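Local coordinates for protein membrane-bound lytic murein transglycosylase A (Burkholderia pseudomallei, PDB 6QK4) that probably cleaves the glycosidic bond between N-acetylmuramic acid and N-acetylglucosamine in peptidoglycan, leaving a 1,6-anhydro end on the muramic acid residue, at residues 268-274 against 317-323. Numbering follows the deposited sequence.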
# COMPACT_ATOMS: atom_id res chain seq x y z
N THR A 268 0.84 -9.37 -1.84
CA THR A 268 0.71 -10.02 -0.54
C THR A 268 1.02 -9.02 0.57
O THR A 268 2.09 -8.38 0.55
CB THR A 268 1.69 -11.18 -0.47
OG1 THR A 268 1.38 -12.09 -1.52
CG2 THR A 268 1.55 -11.94 0.90
N PRO A 269 0.13 -8.80 1.54
CA PRO A 269 0.42 -7.83 2.60
C PRO A 269 1.76 -8.09 3.27
O PRO A 269 2.05 -9.22 3.66
CB PRO A 269 -0.74 -8.02 3.59
CG PRO A 269 -1.95 -8.45 2.66
CD PRO A 269 -1.21 -9.40 1.64
N GLU A 270 2.54 -7.04 3.47
CA GLU A 270 3.89 -7.09 4.08
C GLU A 270 4.86 -8.03 3.40
O GLU A 270 5.91 -8.37 3.99
CB GLU A 270 3.79 -7.39 5.57
CG GLU A 270 2.96 -6.31 6.27
CD GLU A 270 3.33 -6.21 7.79
OE1 GLU A 270 4.52 -5.95 8.15
OE2 GLU A 270 2.38 -6.39 8.59
N ARG A 271 4.61 -8.42 2.13
CA ARG A 271 5.57 -9.23 1.41
C ARG A 271 5.75 -8.75 -0.01
O ARG A 271 6.43 -9.44 -0.79
CB ARG A 271 5.17 -10.72 1.36
CG ARG A 271 5.17 -11.44 2.75
CD ARG A 271 6.63 -11.60 3.21
NE ARG A 271 6.62 -12.11 4.58
CZ ARG A 271 7.72 -12.21 5.32
NH1 ARG A 271 8.88 -11.87 4.76
NH2 ARG A 271 7.63 -12.61 6.64
N SER A 272 5.10 -7.64 -0.40
CA SER A 272 5.23 -7.07 -1.74
C SER A 272 5.66 -5.64 -1.61
O SER A 272 5.18 -4.93 -0.71
CB SER A 272 3.88 -7.07 -2.50
OG SER A 272 3.44 -8.38 -2.80
N ILE A 273 6.58 -5.20 -2.46
CA ILE A 273 6.94 -3.79 -2.52
C ILE A 273 6.77 -3.27 -3.96
O ILE A 273 6.90 -4.01 -4.94
CB ILE A 273 8.37 -3.50 -2.05
CG1 ILE A 273 9.40 -4.39 -2.80
CG2 ILE A 273 8.43 -3.56 -0.46
CD1 ILE A 273 10.87 -3.89 -2.51
N ALA A 274 6.42 -1.98 -4.05
CA ALA A 274 6.57 -1.25 -5.29
C ALA A 274 7.98 -0.63 -5.36
O ALA A 274 8.52 -0.14 -4.35
CB ALA A 274 5.51 -0.14 -5.36
N ARG A 317 14.92 2.39 -2.96
CA ARG A 317 13.66 3.11 -2.78
C ARG A 317 12.54 2.07 -2.85
O ARG A 317 12.48 1.31 -3.83
CB ARG A 317 13.49 4.13 -3.91
CG ARG A 317 12.23 4.96 -3.75
CD ARG A 317 12.37 5.95 -2.53
NE ARG A 317 11.13 6.80 -2.52
CZ ARG A 317 9.99 6.50 -1.89
NH1 ARG A 317 9.88 5.43 -1.16
NH2 ARG A 317 8.91 7.29 -2.02
N ALA A 318 11.62 2.09 -1.89
CA ALA A 318 10.52 1.13 -1.97
C ALA A 318 9.25 1.73 -1.39
O ALA A 318 9.30 2.53 -0.42
CB ALA A 318 10.91 -0.16 -1.24
N ASP A 319 8.10 1.29 -1.93
CA ASP A 319 6.80 1.48 -1.27
C ASP A 319 6.36 0.13 -0.68
O ASP A 319 6.16 -0.84 -1.42
CB ASP A 319 5.75 1.98 -2.29
CG ASP A 319 4.90 3.13 -1.77
OD1 ASP A 319 5.07 3.66 -0.66
OD2 ASP A 319 3.96 3.54 -2.50
N TYR A 320 6.24 0.05 0.64
CA TYR A 320 5.92 -1.21 1.32
C TYR A 320 4.40 -1.42 1.34
O TYR A 320 3.67 -0.56 1.86
CB TYR A 320 6.48 -1.09 2.74
CG TYR A 320 6.44 -2.30 3.62
CD1 TYR A 320 7.37 -3.32 3.46
CD2 TYR A 320 5.52 -2.42 4.61
CE1 TYR A 320 7.35 -4.43 4.29
CE2 TYR A 320 5.51 -3.50 5.49
CZ TYR A 320 6.42 -4.51 5.31
OH TYR A 320 6.39 -5.59 6.16
N PHE A 321 3.92 -2.55 0.80
CA PHE A 321 2.47 -2.79 0.77
C PHE A 321 2.03 -3.32 2.12
O PHE A 321 2.33 -4.47 2.46
CB PHE A 321 2.09 -3.74 -0.36
CG PHE A 321 0.64 -4.03 -0.42
CD1 PHE A 321 -0.26 -3.00 -0.67
CD2 PHE A 321 0.16 -5.31 -0.24
CE1 PHE A 321 -1.64 -3.28 -0.73
CE2 PHE A 321 -1.17 -5.61 -0.30
CZ PHE A 321 -2.10 -4.58 -0.60
N TRP A 322 1.31 -2.49 2.89
CA TRP A 322 0.83 -2.89 4.21
C TRP A 322 -0.40 -3.79 4.19
O TRP A 322 -0.62 -4.49 5.18
CB TRP A 322 0.56 -1.63 5.07
CG TRP A 322 1.78 -1.09 5.67
CD1 TRP A 322 2.54 -0.05 5.20
CD2 TRP A 322 2.45 -1.60 6.82
NE1 TRP A 322 3.60 0.15 6.02
CE2 TRP A 322 3.59 -0.79 7.02
CE3 TRP A 322 2.20 -2.65 7.71
CZ2 TRP A 322 4.47 -0.97 8.09
CZ3 TRP A 322 3.10 -2.84 8.76
CH2 TRP A 322 4.21 -2.00 8.94
N GLY A 323 -1.15 -3.88 3.06
CA GLY A 323 -2.30 -4.74 3.12
C GLY A 323 -3.61 -3.96 2.88
O GLY A 323 -3.58 -2.86 2.32
O HOH W 1 -0.35 -5.41 7.61
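Strand 272-274 runs antiparallel to strand 317-323, their axes inclined at 137° and approaching to 4.5 Å, within the 3D domain, whose clan is that of the double-psi beta-barrels. A274 and D319 form a hydrogen-bonded pair, A274 N to D319 O at 2.9 Å and D319 N to A274 O at 2.8 Å; I273 and Y320 form the adjoining non-hydrogen-bonded pair. F321 N then reaches S272 O at 3.1 Å. Just before strand 272-274, T268-R271 form a type II beta-turn, closed by R271 N to T268 O at 3.0 Å, and the turn still holds strand 317-323 because E270 N donates to F321 O at 2.8 Å. T268 N also bonds S272 OG (2.9 Å), which has a further partner in Q306 of strand 298-307.

I273 packs its CD1 on A318 CB (3.9 Å) and its CG2 on Y320 CD1 (4.1 Å), and both I273 and Y320 touch V303. P269 CG lies 4.2 Å from F321 CE2, while P269 CB comes within 3.7 Å of G323 CA; the backbone angles of G323 themselves call for glycine. The carboxylate of E270 ties the turn to strand 317-323 twice: Y320 OH donates to E270 OE1 at 2.8 Å, and a water donates both to E270 OE2 (3.1 Å) and to the backbone W322 O (2.6 Å).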